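Local coordinates for protein alpha-galactosidase (Thermus thermophilus, PDB 6LCJ) that probably hydrolyses terminal alpha-galactosyl residues from oligosaccharides, as a thermostable hexameric glycoside hydrolase of family GH36, at residues Phe46-Gln51 and Pro342-Leu347; Ala146-Leu151 and Leu393-His398; Thr171-Asp176 and Phe193-Gly198; Asp197-Ala202 and Ala230-Ala235. One frame throughout, in Å; residues are numbered along the deposited sequence.

Contact 1. Residues Phe46-Gln51 and Pro342-Leu347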
loop_
_atom_site.group_PDB
_atom_site.type_symbol
_atom_site.label_atom_id
_atom_site.label_comp_id
_atom_site.label_asym_id
_atom_site.label_seq_id
_atom_site.Cartn_x
_atom_site.Cartn_y
_atom_site.Cartn_z
ATOM N N PHE E 46 18.756 -21.606 -22.426
ATOM C CA PHE E 46 19.735 -22.216 -21.536
ATOM C C PHE E 46 20.130 -21.203 -20.460
ATOM O O PHE E 46 20.784 -20.183 -20.739
ATOM C CB PHE E 46 20.961 -22.708 -22.291
ATOM C CG PHE E 46 22.003 -23.297 -21.384
ATOM C CD1 PHE E 46 21.733 -24.446 -20.666
ATOM C CD2 PHE E 46 23.236 -22.682 -21.216
ATOM C CE1 PHE E 46 22.686 -24.989 -19.808
ATOM C CE2 PHE E 46 24.190 -23.225 -20.377
ATOM C CZ PHE E 46 23.915 -24.381 -19.672
ATOM N N ARG E 47 19.746 -21.497 -19.231
ATOM C CA ARG E 47 19.937 -20.598 -18.110
ATOM C C ARG E 47 21.163 -21.089 -17.352
ATOM O O ARG E 47 21.086 -22.064 -16.601
ATOM C CB ARG E 47 18.680 -20.579 -17.247
ATOM C CG ARG E 47 18.636 -19.451 -16.235
ATOM C CD ARG E 47 19.227 -19.870 -14.902
ATOM N NE ARG E 47 19.163 -18.771 -13.950
ATOM C CZ ARG E 47 19.776 -18.765 -12.774
ATOM N NH1 ARG E 47 20.503 -19.806 -12.399
ATOM N NH2 ARG E 47 19.659 -17.714 -11.964
ATOM N N HIS E 48 22.302 -20.430 -17.563
ATOM C CA HIS E 48 23.539 -20.798 -16.876
ATOM C C HIS E 48 23.739 -19.955 -15.612
ATOM O O HIS E 48 24.008 -18.750 -15.688
ATOM C CB HIS E 48 24.746 -20.658 -17.788
ATOM C CG HIS E 48 25.980 -21.209 -17.159
ATOM N ND1 HIS E 48 27.045 -20.420 -16.781
ATOM C CD2 HIS E 48 26.269 -22.464 -16.735
ATOM C CE1 HIS E 48 27.955 -21.174 -16.191
ATOM N NE2 HIS E 48 27.511 -22.419 -16.152
ATOM N N GLY E 49 23.644 -20.595 -14.451
ATOM C CA GLY E 49 23.872 -19.902 -13.194
ATOM C C GLY E 49 25.330 -19.516 -12.981
ATOM O O GLY E 49 26.256 -19.994 -13.644
ATOM N N TRP E 50 25.526 -18.639 -11.996
ATOM C CA TRP E 50 26.812 -17.968 -11.823
ATOM C C TRP E 50 27.883 -18.893 -11.260
ATOM O O TRP E 50 29.020 -18.893 -11.741
ATOM C CB TRP E 50 26.645 -16.775 -10.899
ATOM C CG TRP E 50 27.876 -15.936 -10.750
ATOM C CD1 TRP E 50 28.754 -15.571 -11.733
ATOM C CD2 TRP E 50 28.353 -15.343 -9.542
ATOM N NE1 TRP E 50 29.745 -14.783 -11.208
ATOM C CE2 TRP E 50 29.521 -14.621 -9.867
ATOM C CE3 TRP E 50 27.893 -15.334 -8.213
ATOM C CZ2 TRP E 50 30.244 -13.906 -8.914
ATOM C CZ3 TRP E 50 28.602 -14.623 -7.266
ATOM C CH2 TRP E 50 29.768 -13.914 -7.618
ATOM N N GLN E 51 27.563 -19.634 -10.203
ATOM C CA GLN E 51 28.567 -20.369 -9.453
ATOM C C GLN E 51 28.182 -21.850 -9.344
ATOM O O GLN E 51 27.151 -22.299 -9.857
ATOM C CB GLN E 51 28.795 -19.723 -8.068
ATOM C CG GLN E 51 27.539 -19.448 -7.271
ATOM C CD GLN E 51 27.601 -20.017 -5.864
ATOM O OE1 GLN E 51 28.088 -21.133 -5.661
ATOM N NE2 GLN E 51 27.096 -19.257 -4.882
ATOM N N PRO E 342 32.450 -19.010 -8.877
ATOM C CA PRO E 342 32.143 -18.587 -10.248
ATOM C C PRO E 342 32.658 -19.600 -11.254
ATOM O O PRO E 342 33.864 -19.846 -11.340
ATOM C CB PRO E 342 32.881 -17.252 -10.365
ATOM C CG PRO E 342 32.932 -16.751 -8.962
ATOM C CD PRO E 342 33.160 -17.966 -8.127
ATOM N N VAL E 343 31.759 -20.210 -12.014
ATOM C CA VAL E 343 32.157 -21.343 -12.838
ATOM C C VAL E 343 33.115 -20.898 -13.940
ATOM O O VAL E 343 34.267 -21.340 -13.996
ATOM C CB VAL E 343 30.916 -22.066 -13.389
ATOM C CG1 VAL E 343 31.300 -22.978 -14.526
ATOM C CG2 VAL E 343 30.251 -22.863 -12.265
ATOM N N LEU E 344 32.677 -19.990 -14.811
ATOM C CA LEU E 344 33.487 -19.686 -15.986
ATOM C C LEU E 344 34.734 -18.887 -15.621
ATOM O O LEU E 344 35.815 -19.137 -16.165
ATOM C CB LEU E 344 32.635 -18.953 -17.020
ATOM C CG LEU E 344 31.493 -19.864 -17.482
ATOM C CD1 LEU E 344 30.505 -19.175 -18.416
ATOM C CD2 LEU E 344 32.062 -21.119 -18.137
ATOM N N ALA E 345 34.625 -17.955 -14.672
ATOM C CA ALA E 345 35.783 -17.143 -14.300
ATOM C C ALA E 345 36.871 -17.945 -13.580
ATOM O O ALA E 345 37.980 -17.428 -13.398
ATOM C CB ALA E 345 35.331 -15.958 -13.434
ATOM N N SER E 346 36.580 -19.186 -13.163
ATOM C CA SER E 346 37.546 -20.051 -12.501
ATOM C C SER E 346 38.380 -20.851 -13.478
ATOM O O SER E 346 39.398 -21.416 -13.074
ATOM C CB SER E 346 36.843 -21.036 -11.557
ATOM O OG SER E 346 36.314 -20.386 -10.405
ATOM N N LEU E 347 37.968 -20.920 -14.739
ATOM C CA LEU E 347 38.626 -21.798 -15.697
ATOM C C LEU E 347 40.069 -21.357 -15.929
ATOM O O LEU E 347 40.371 -20.161 -16.002
ATOM C CB LEU E 347 37.850 -21.806 -17.008
ATOM C CG LEU E 347 36.421 -22.350 -16.952
ATOM C CD1 LEU E 347 35.726 -22.280 -18.326
ATOM C CD2 LEU E 347 36.437 -23.780 -16.414
HETATM O O HOH W 1 29.943 -18.542 -14.602
#

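Contact 2. Residues Ala146-Leu151 and Leu393-His398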
loop_
_atom_site.group_PDB
_atom_site.type_symbol
_atom_site.label_atom_id
_atom_site.label_comp_id
_atom_site.label_asym_id
_atom_site.label_seq_id
_atom_site.Cartn_x
_atom_site.Cartn_y
_atom_site.Cartn_z
ATOM N N ALA E 146 32.280 -26.477 -28.898
ATOM C CA ALA E 146 33.069 -25.496 -29.632
ATOM C C ALA E 146 33.311 -24.242 -28.803
ATOM O O ALA E 146 34.359 -23.607 -28.938
ATOM C CB ALA E 146 32.382 -25.149 -30.955
ATOM N N TYR E 147 32.354 -23.868 -27.950
ATOM C CA TYR E 147 32.571 -22.764 -27.019
ATOM C C TYR E 147 33.651 -23.118 -26.002
ATOM O O TYR E 147 34.546 -22.307 -25.727
ATOM C CB TYR E 147 31.247 -22.406 -26.323
ATOM C CG TYR E 147 31.302 -21.313 -25.260
ATOM C CD1 TYR E 147 31.959 -20.104 -25.489
ATOM C CD2 TYR E 147 30.670 -21.486 -24.034
ATOM C CE1 TYR E 147 31.991 -19.111 -24.519
ATOM C CE2 TYR E 147 30.697 -20.503 -23.056
ATOM C CZ TYR E 147 31.354 -19.318 -23.304
ATOM O OH TYR E 147 31.370 -18.348 -22.327
ATOM N N ALA E 148 33.593 -24.332 -25.444
ATOM C CA ALA E 148 34.547 -24.715 -24.403
ATOM C C ALA E 148 35.989 -24.646 -24.896
ATOM O O ALA E 148 36.887 -24.306 -24.115
ATOM C CB ALA E 148 34.223 -26.113 -23.875
ATOM N N ARG E 149 36.231 -24.930 -26.187
ATOM C CA ARG E 149 37.594 -24.881 -26.719
ATOM C C ARG E 149 38.174 -23.482 -26.687
ATOM O O ARG E 149 39.398 -23.318 -26.627
ATOM C CB ARG E 149 37.631 -25.412 -28.145
ATOM C CG ARG E 149 37.615 -26.926 -28.207
ATOM C CD ARG E 149 37.267 -27.405 -29.578
ATOM N NE ARG E 149 36.534 -28.665 -29.525
ATOM C CZ ARG E 149 35.480 -28.937 -30.286
ATOM N NH1 ARG E 149 35.036 -28.029 -31.151
ATOM N NH2 ARG E 149 34.873 -30.111 -30.178
ATOM N N LEU E 150 37.327 -22.462 -26.714
ATOM C CA LEU E 150 37.793 -21.086 -26.691
ATOM C C LEU E 150 37.974 -20.537 -25.281
ATOM O O LEU E 150 38.293 -19.351 -25.124
ATOM C CB LEU E 150 36.827 -20.216 -27.496
ATOM C CG LEU E 150 36.792 -20.707 -28.943
ATOM C CD1 LEU E 150 35.706 -20.013 -29.732
ATOM C CD2 LEU E 150 38.160 -20.480 -29.587
ATOM N N LEU E 151 37.796 -21.346 -24.259
ATOM C CA LEU E 151 37.980 -20.884 -22.893
ATOM C C LEU E 151 39.308 -21.376 -22.345
ATOM O O LEU E 151 39.934 -22.275 -22.908
ATOM C CB LEU E 151 36.816 -21.365 -22.019
ATOM C CG LEU E 151 35.429 -20.872 -22.435
ATOM C CD1 LEU E 151 34.339 -21.490 -21.570
ATOM C CD2 LEU E 151 35.372 -19.356 -22.394
ATOM N N LEU E 393 32.263 -28.577 -19.729
ATOM C CA LEU E 393 33.483 -28.030 -19.149
ATOM C C LEU E 393 34.578 -29.066 -18.930
ATOM O O LEU E 393 35.643 -28.703 -18.427
ATOM C CB LEU E 393 33.176 -27.342 -17.822
ATOM C CG LEU E 393 32.362 -26.092 -18.097
ATOM C CD1 LEU E 393 31.712 -25.628 -16.814
ATOM C CD2 LEU E 393 33.241 -25.020 -18.730
ATOM N N MET E 394 34.341 -30.340 -19.264
ATOM C CA MET E 394 35.381 -31.353 -19.129
ATOM C C MET E 394 36.540 -31.089 -20.074
ATOM O O MET E 394 37.610 -31.677 -19.910
ATOM C CB MET E 394 34.800 -32.742 -19.390
ATOM C CG MET E 394 34.027 -33.315 -18.213
ATOM S SD MET E 394 33.234 -34.832 -18.732
ATOM C CE MET E 394 34.671 -35.900 -18.971
ATOM N N GLU E 395 36.327 -30.223 -21.065
ATOM C CA GLU E 395 37.402 -29.708 -21.895
ATOM C C GLU E 395 38.380 -28.845 -21.098
ATOM O O GLU E 395 39.562 -28.753 -21.451
ATOM C CB GLU E 395 36.784 -28.892 -23.030
ATOM C CG GLU E 395 37.789 -28.216 -23.935
ATOM C CD GLU E 395 38.500 -29.193 -24.864
ATOM O OE1 GLU E 395 38.034 -30.358 -25.009
ATOM O OE2 GLU E 395 39.530 -28.783 -25.453
ATOM N N ASN E 396 37.913 -28.194 -20.034
ATOM C CA ASN E 396 38.653 -27.099 -19.432
ATOM C C ASN E 396 39.130 -27.354 -18.017
ATOM O O ASN E 396 40.006 -26.632 -17.548
ATOM C CB ASN E 396 37.800 -25.822 -19.428
ATOM C CG ASN E 396 37.223 -25.507 -20.788
ATOM O OD1 ASN E 396 36.211 -26.075 -21.189
ATOM N ND2 ASN E 396 37.866 -24.596 -21.512
ATOM N N VAL E 397 38.586 -28.360 -17.320
ATOM C CA VAL E 397 38.892 -28.571 -15.916
ATOM C C VAL E 397 38.358 -29.945 -15.552
ATOM O O VAL E 397 37.489 -30.478 -16.242
ATOM C CB VAL E 397 38.254 -27.447 -15.053
ATOM C CG1 VAL E 397 36.743 -27.482 -15.163
ATOM C CG2 VAL E 397 38.689 -27.544 -13.593
ATOM N N HIS E 398 38.891 -30.530 -14.486
ATOM C CA HIS E 398 38.275 -31.709 -13.903
ATOM C C HIS E 398 36.924 -31.326 -13.316
ATOM O O HIS E 398 36.847 -30.525 -12.375
ATOM C CB HIS E 398 39.172 -32.312 -12.831
ATOM C CG HIS E 398 40.474 -32.806 -13.366
ATOM N ND1 HIS E 398 41.576 -33.026 -12.567
ATOM C CD2 HIS E 398 40.857 -33.092 -14.635
ATOM C CE1 HIS E 398 42.577 -33.444 -13.322
ATOM N NE2 HIS E 398 42.166 -33.499 -14.577
#

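Contact 3. Residues Thr171-Asp176 and Phe193-Gly198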
loop_
_atom_site.group_PDB
_atom_site.type_symbol
_atom_site.label_atom_id
_atom_site.label_comp_id
_atom_site.label_asym_id
_atom_site.label_seq_id
_atom_site.Cartn_x
_atom_site.Cartn_y
_atom_site.Cartn_z
ATOM N N THR E 171 30.402 -31.439 10.317
ATOM C CA THR E 171 31.358 -30.722 11.162
ATOM C C THR E 171 31.798 -31.521 12.387
ATOM O O THR E 171 32.691 -31.058 13.105
ATOM C CB THR E 171 30.785 -29.375 11.646
ATOM O OG1 THR E 171 29.497 -29.580 12.237
ATOM C CG2 THR E 171 30.650 -28.366 10.505
ATOM N N ARG E 172 31.196 -32.687 12.658
ATOM C CA ARG E 172 31.561 -33.511 13.812
ATOM C C ARG E 172 32.806 -34.346 13.515
ATOM O O ARG E 172 32.776 -35.572 13.528
ATOM C CB ARG E 172 30.416 -34.424 14.213
ATOM C CG ARG E 172 29.033 -33.851 14.007
ATOM C CD ARG E 172 28.745 -32.778 15.032
ATOM N NE ARG E 172 28.659 -33.362 16.370
ATOM C CZ ARG E 172 27.542 -33.819 16.932
ATOM N NH1 ARG E 172 26.386 -33.764 16.278
ATOM N NH2 ARG E 172 27.581 -34.345 18.154
ATOM N N ILE E 173 33.913 -33.675 13.237
ATOM C CA ILE E 173 35.164 -34.371 12.967
ATOM C C ILE E 173 36.140 -34.075 14.088
ATOM O O ILE E 173 36.037 -33.065 14.798
ATOM C CB ILE E 173 35.793 -34.004 11.605
ATOM C CG1 ILE E 173 35.801 -32.483 11.393
ATOM C CG2 ILE E 173 35.071 -34.738 10.480
ATOM C CD1 ILE E 173 36.747 -32.046 10.292
ATOM N N GLY E 174 37.096 -34.979 14.247
ATOM C CA GLY E 174 38.084 -34.869 15.299
ATOM C C GLY E 174 39.294 -35.673 14.893
ATOM O O GLY E 174 39.218 -36.564 14.040
ATOM N N GLU E 175 40.427 -35.324 15.496
ATOM C CA GLU E 175 41.687 -35.971 15.156
ATOM C C GLU E 175 41.616 -37.477 15.394
ATOM O O GLU E 175 42.004 -38.270 14.524
ATOM C CB GLU E 175 42.801 -35.296 15.960
ATOM C CG GLU E 175 44.018 -36.105 16.332
ATOM C CD GLU E 175 44.791 -35.438 17.477
ATOM O OE1 GLU E 175 45.271 -34.290 17.300
ATOM O OE2 GLU E 175 44.889 -36.046 18.568
ATOM N N ASP E 176 41.075 -37.893 16.543
ATOM C CA ASP E 176 40.991 -39.319 16.863
ATOM C C ASP E 176 40.101 -40.065 15.872
ATOM O O ASP E 176 40.496 -41.102 15.322
ATOM C CB ASP E 176 40.468 -39.506 18.292
ATOM C CG ASP E 176 41.580 -39.433 19.353
ATOM O OD1 ASP E 176 42.780 -39.269 18.997
ATOM O OD2 ASP E 176 41.239 -39.532 20.558
ATOM N N PHE E 193 43.167 -38.293 1.120
ATOM C CA PHE E 193 42.322 -38.312 2.307
ATOM C C PHE E 193 42.105 -36.856 2.707
ATOM O O PHE E 193 43.042 -36.194 3.169
ATOM C CB PHE E 193 42.984 -39.105 3.426
ATOM C CG PHE E 193 42.110 -39.311 4.624
ATOM C CD1 PHE E 193 42.005 -38.336 5.601
ATOM C CD2 PHE E 193 41.392 -40.490 4.782
ATOM C CE1 PHE E 193 41.201 -38.531 6.718
ATOM C CE2 PHE E 193 40.584 -40.692 5.904
ATOM C CZ PHE E 193 40.494 -39.705 6.877
ATOM N N GLN E 194 40.882 -36.348 2.523
ATOM C CA GLN E 194 40.628 -34.912 2.600
ATOM C C GLN E 194 39.770 -34.574 3.812
ATOM O O GLN E 194 38.648 -35.064 3.933
ATOM C CB GLN E 194 39.966 -34.402 1.324
ATOM C CG GLN E 194 39.853 -32.870 1.269
ATOM C CD GLN E 194 38.413 -32.429 1.107
ATOM O OE1 GLN E 194 37.736 -32.830 0.147
ATOM N NE2 GLN E 194 37.922 -31.624 2.052
ATOM N N ILE E 195 40.310 -33.735 4.699
ATOM C CA ILE E 195 39.601 -33.227 5.874
ATOM C C ILE E 195 38.787 -32.007 5.461
ATOM O O ILE E 195 39.332 -31.046 4.906
ATOM C CB ILE E 195 40.582 -32.868 6.999
ATOM C CG1 ILE E 195 41.307 -34.110 7.471
ATOM C CG2 ILE E 195 39.869 -32.243 8.182
ATOM C CD1 ILE E 195 42.713 -33.828 7.779
ATOM N N ASP E 196 37.492 -32.030 5.748
ATOM C CA ASP E 196 36.628 -30.964 5.293
ATOM C C ASP E 196 36.323 -29.995 6.440
ATOM O O ASP E 196 37.102 -29.862 7.394
ATOM C CB ASP E 196 35.351 -31.559 4.690
ATOM C CG ASP E 196 34.743 -30.668 3.614
ATOM O OD1 ASP E 196 33.807 -29.883 3.946
ATOM O OD2 ASP E 196 35.175 -30.776 2.438
ATOM N N ASP E 197 35.190 -29.308 6.340
ATOM C CA ASP E 197 34.764 -28.345 7.342
ATOM C C ASP E 197 34.650 -29.025 8.698
ATOM O O ASP E 197 34.154 -30.149 8.803
ATOM C CB ASP E 197 33.427 -27.749 6.892
ATOM C CG ASP E 197 32.906 -26.654 7.798
ATOM O OD1 ASP E 197 33.649 -26.119 8.646
ATOM O OD2 ASP E 197 31.717 -26.305 7.630
ATOM N N GLY E 198 35.173 -28.359 9.732
ATOM C CA GLY E 198 35.110 -28.873 11.085
ATOM C C GLY E 198 36.428 -28.936 11.838
ATOM O O GLY E 198 36.439 -29.191 13.046
#

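Contact 4. Residues Asp197-Ala202 and Ala230-Ala235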
loop_
_atom_site.group_PDB
_atom_site.type_symbol
_atom_site.label_atom_id
_atom_site.label_comp_id
_atom_site.label_asym_id
_atom_site.label_seq_id
_atom_site.Cartn_x
_atom_site.Cartn_y
_atom_site.Cartn_z
ATOM N N ASP E 197 35.190 -29.308 6.340
ATOM C CA ASP E 197 34.764 -28.345 7.342
ATOM C C ASP E 197 34.650 -29.025 8.698
ATOM O O ASP E 197 34.154 -30.149 8.803
ATOM C CB ASP E 197 33.427 -27.749 6.892
ATOM C CG ASP E 197 32.906 -26.654 7.798
ATOM O OD1 ASP E 197 33.649 -26.119 8.646
ATOM O OD2 ASP E 197 31.717 -26.305 7.630
ATOM N N GLY E 198 35.173 -28.359 9.732
ATOM C CA GLY E 198 35.110 -28.873 11.085
ATOM C C GLY E 198 36.428 -28.936 11.838
ATOM O O GLY E 198 36.439 -29.191 13.046
ATOM N N TRP E 199 37.549 -28.736 11.148
ATOM C CA TRP E 199 38.845 -28.748 11.818
ATOM C C TRP E 199 39.255 -27.389 12.382
ATOM O O TRP E 199 40.095 -27.345 13.284
ATOM C CB TRP E 199 39.936 -29.232 10.862
ATOM C CG TRP E 199 40.178 -28.293 9.719
ATOM C CD1 TRP E 199 39.543 -28.294 8.510
ATOM C CD2 TRP E 199 41.118 -27.212 9.677
ATOM N NE1 TRP E 199 40.026 -27.281 7.718
ATOM C CE2 TRP E 199 41.000 -26.605 8.405
ATOM C CE3 TRP E 199 42.047 -26.696 10.590
ATOM C CZ2 TRP E 199 41.776 -25.510 8.024
ATOM C CZ3 TRP E 199 42.824 -25.615 10.206
ATOM C CH2 TRP E 199 42.681 -25.033 8.932
ATOM N N GLN E 200 38.674 -26.296 11.894
ATOM C CA GLN E 200 39.119 -24.939 12.184
ATOM C C GLN E 200 38.434 -24.365 13.427
ATOM O O GLN E 200 37.396 -24.849 13.881
ATOM C CB GLN E 200 38.862 -24.031 10.977
ATOM C CG GLN E 200 37.396 -23.661 10.753
ATOM C CD GLN E 200 36.547 -24.801 10.153
ATOM O OE1 GLN E 200 37.014 -25.926 9.971
ATOM N NE2 GLN E 200 35.299 -24.499 9.843
ATOM N N ARG E 201 39.035 -23.304 13.980
ATOM C CA ARG E 201 38.427 -22.642 15.132
ATOM C C ARG E 201 37.260 -21.751 14.727
ATOM O O ARG E 201 36.286 -21.634 15.481
ATOM C CB ARG E 201 39.470 -21.820 15.887
ATOM C CG ARG E 201 40.621 -22.632 16.464
ATOM C CD ARG E 201 41.708 -21.725 17.037
ATOM N NE ARG E 201 41.221 -20.992 18.206
ATOM C CZ ARG E 201 40.989 -21.552 19.393
ATOM N NH1 ARG E 201 41.209 -22.855 19.571
ATOM N NH2 ARG E 201 40.537 -20.814 20.406
ATOM N N ALA E 202 37.328 -21.132 13.551
ATOM C CA ALA E 202 36.305 -20.199 13.094
ATOM C C ALA E 202 36.587 -19.846 11.643
ATOM O O ALA E 202 37.685 -20.079 11.130
ATOM C CB ALA E 202 36.275 -18.922 13.949
ATOM N N ALA E 230 47.312 -35.737 1.498
ATOM C CA ALA E 230 46.465 -35.128 2.509
ATOM C C ALA E 230 45.724 -33.926 1.925
ATOM O O ALA E 230 46.323 -33.099 1.233
ATOM C CB ALA E 230 47.305 -34.717 3.718
ATOM N N GLY E 231 44.429 -33.832 2.214
ATOM C CA GLY E 231 43.579 -32.782 1.670
ATOM C C GLY E 231 42.941 -31.981 2.788
ATOM O O GLY E 231 42.591 -32.538 3.831
ATOM N N LEU E 232 42.803 -30.665 2.568
ATOM C CA LEU E 232 42.234 -29.771 3.566
ATOM C C LEU E 232 41.305 -28.761 2.895
ATOM O O LEU E 232 41.506 -28.373 1.737
ATOM C CB LEU E 232 43.345 -29.061 4.355
ATOM C CG LEU E 232 43.042 -28.308 5.658
ATOM C CD1 LEU E 232 42.546 -29.224 6.756
ATOM C CD2 LEU E 232 44.294 -27.577 6.128
ATOM N N TRP E 233 40.293 -28.332 3.653
ATOM C CA TRP E 233 39.205 -27.467 3.209
ATOM C C TRP E 233 39.348 -26.073 3.812
ATOM O O TRP E 233 39.569 -25.938 5.017
ATOM C CB TRP E 233 37.863 -28.075 3.649
ATOM C CG TRP E 233 36.613 -27.258 3.414
ATOM C CD1 TRP E 233 35.776 -27.341 2.337
ATOM C CD2 TRP E 233 36.041 -26.273 4.286
ATOM N NE1 TRP E 233 34.721 -26.473 2.484
ATOM C CE2 TRP E 233 34.863 -25.800 3.669
ATOM C CE3 TRP E 233 36.406 -25.744 5.528
ATOM C CZ2 TRP E 233 34.057 -24.817 4.247
ATOM C CZ3 TRP E 233 35.594 -24.765 6.105
ATOM C CH2 TRP E 233 34.441 -24.314 5.459
ATOM N N PHE E 234 39.171 -25.036 2.987
ATOM C CA PHE E 234 39.075 -23.657 3.469
ATOM C C PHE E 234 37.905 -22.941 2.803
ATOM O O PHE E 234 37.474 -23.305 1.712
ATOM C CB PHE E 234 40.343 -22.835 3.182
ATOM C CG PHE E 234 41.582 -23.407 3.770
ATOM C CD1 PHE E 234 42.339 -24.328 3.058
ATOM C CD2 PHE E 234 42.008 -23.014 5.029
ATOM C CE1 PHE E 234 43.485 -24.870 3.597
ATOM C CE2 PHE E 234 43.163 -23.541 5.585
ATOM C CZ PHE E 234 43.906 -24.474 4.862
ATOM N N ALA E 235 37.415 -21.886 3.465
ATOM C CA ALA E 235 36.520 -20.887 2.870
ATOM C C ALA E 235 37.219 -19.544 3.041
ATOM O O ALA E 235 36.840 -18.740 3.904
ATOM C CB ALA E 235 35.133 -20.885 3.516
#

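Contact 1. Residues Phe46-Gln51 and Pro342-Leu347
The carbonyl oxygen of W50 is held by two hydrogen bonds and one weaker CH...O contact. V343 N donates to W50 O over 3.1 Å, nearly straight at 166° and in the carbonyl plane. A water donates to the same oxygen and accepts from L344 N, so the next backbone N-H is gripped at one remove. P342 CA, 3.5 Å from W50 O, adds the CH...O contact. Q51 and P342 form a single backbone bridge, their CA atoms 4.1 Å apart. The bonds to W50 O hold the start of 343-346, helical in its backbone angles but without the regular bonds, against W50. From there S346 OG closes back on P342 O. The two methyls of V343 part company: CG1, anti to the backbone N, meets the edge of the H48 imidazole, while CG2 packs 3.7 Å from Q51 C. L344 reaches H48 tip to tip, CD1 lying 3.9 Å from CE1. Both ring nitrogens of H48 are used elsewhere, ND1 on S91 O and NE2 on R390 NE, a pairing consistent with a neutral ring protonated at ND1. The W50 indole runs alongside the P342 ring, pointing the same way, with CZ2 and CG 3.9 Å apart, and its NE1 bonds to E317. The contact joins the end of strand 44-48, in an antiparallel sheet of the N-terminal domain, to the loop after barrel strand 335-338, with strand 93-97 touching H48 and L344 and helix 317-331 touching P342 and A345.

Contact 2. Residues Ala146-Leu151 and Leu393-His398
N396 carries the contact from its CB outward. CB rests against L347 CD2 of the neighbouring loop, and chi1 of -51° puts CG anti to the carbonyl carbon, so that the amide faces the end of helix 140-149. OD1 packs 3.3 Å from A148 CB. ND2 donates to A148 O over 2.8 Å at 167°, on a lone pair and in the carbonyl plane, and the acceptor is almost in the amide plane, which fixes its rotation. That oxygen also takes the N-H of L151, and ND2 has a second acceptor in P152 O; L151 CB lies 3.4 Å from ND2. The amide thus bonds to the last turn of the helix that leads from the N-terminal beta domain into the (beta/alpha)8 barrel, reaching it from just after the 3-10 turn 393-395, ahead of barrel strand 398-400. An alanine in place of this asparagine would lose the amide and would probably leave A148 O with one grip fewer and loosen the helix end. Next to it E395 CB meets A148 CB at 3.9 Å. The E395 chain bends at chi2, bringing OE2 within 3.8 Å of R149 CG, but its charge pairs with R153.

Contact 3. Residues Thr171-Asp176 and Phe193-Gly198
Apolar contact is carried by I173, whose chi1 of 47° puts CG1 in the crowded position between backbone N and carbonyl carbon and sends CD1 into the bend 195-198. There CD1 meets I195 CG2 at 3.8 Å, and lies 3.5 Å from both D197 O and G198 C. The close approach depends on G198 having no side chain: at its phi of 128° a CB would come 2.6 Å from I173 CG1, and would also run into T171 O and the carbonyl of D197. Side by side with D197, and pointing the same way, T171 brings CG2 to 3.7 Å from OD2; the carboxylate itself bonds to Q200 and W268. The two segments meet by packing alone; the polar bonds among 193-198 shape the bend. D197 N donates to D196 OD1 over 2.8 Å from above the carboxylate plane, while Q194 NE2 reaches the anti lone pair of D196 OD2 at 2.9 Å. K302 forms a salt bridge to that same oxygen, so the carboxylate would probably stay ionised although buried. On the other side an inverse gamma turn centred on R172 leads to G174, the N-cap of helix 175-185. The contact sits within the first beta-alpha-beta crossover of the barrel: helix 175-185 touches I173 and I195 through L178, and strand 192-195 runs between strands 161-164 and 229-234.

Contact 4. Residues Asp197-Ala202 and Ala230-Ala235
The extended strand 230-234 runs past the loop 197-200 with no closer CA pair than D197 and W233, 6.1 Å apart, so the joining is by side chains of 197-200 reaching the strand; the chain then turns a corner at R201. W199 is the centre. Its CG occupies the crowded position between backbone N and carbonyl carbon, and its ring turns its N-H edge to W233 O. NE1 donates to W233 O over 3.1 Å, the oxygen lying in the indole plane. One indole face takes L232 CD1, 3.4 Å from the centroid of the five-membered ring, a CH-pi contact; Q200 CB lies over the opposite face. The rim of its six-membered ring points at the face of F234 in an offset edge-to-face pair, centroids 5.5 Å apart and planes at 87°. A leucine in place of this tryptophan would lose the N-H and the flat ring, and would probably leave W233 O without this donor and disturb the packing of L232 and F234. W233, whose NE1 bonds to D304, offers its six-membered ring to D197: CB sits almost on the ring normal, 3.7 Å from the centroid, and the carboxylate plane lies 18° from the ring's. Q200 folds back at chi2, its NE2 giving D197 OD1 a 2.6 Å bond at 170° and its OE1 taking G198 N at 3.1 Å. With W268 NE1 on OD2, both oxygens of this buried carboxylate have N-H donors, which would probably stabilise its charge at the C-terminal end of the barrel strands.

From the N terminus, 46-51 opens contact 1, which closes only at 342-347, a loop of 290 residues. Contact 2 opens inside it at 146-151 and closes beyond it at 393-398, so the two cross; they also touch, V343 packing on L393 and L347 on L151 and L393. Contacts 3 and 4 close short loops nested within both, contact 4 starting at D197 and G198 where contact 3 ends, and probable backbone hydrogen bonds between strands 192-195 and 229-234 join them. Contacts 1 and 2 thus tie the N-terminal beta domain and its connecting helix to late barrel loops, while contacts 3 and 4, centres 25 Å or more away, knit the second and third barrel strands to their loops.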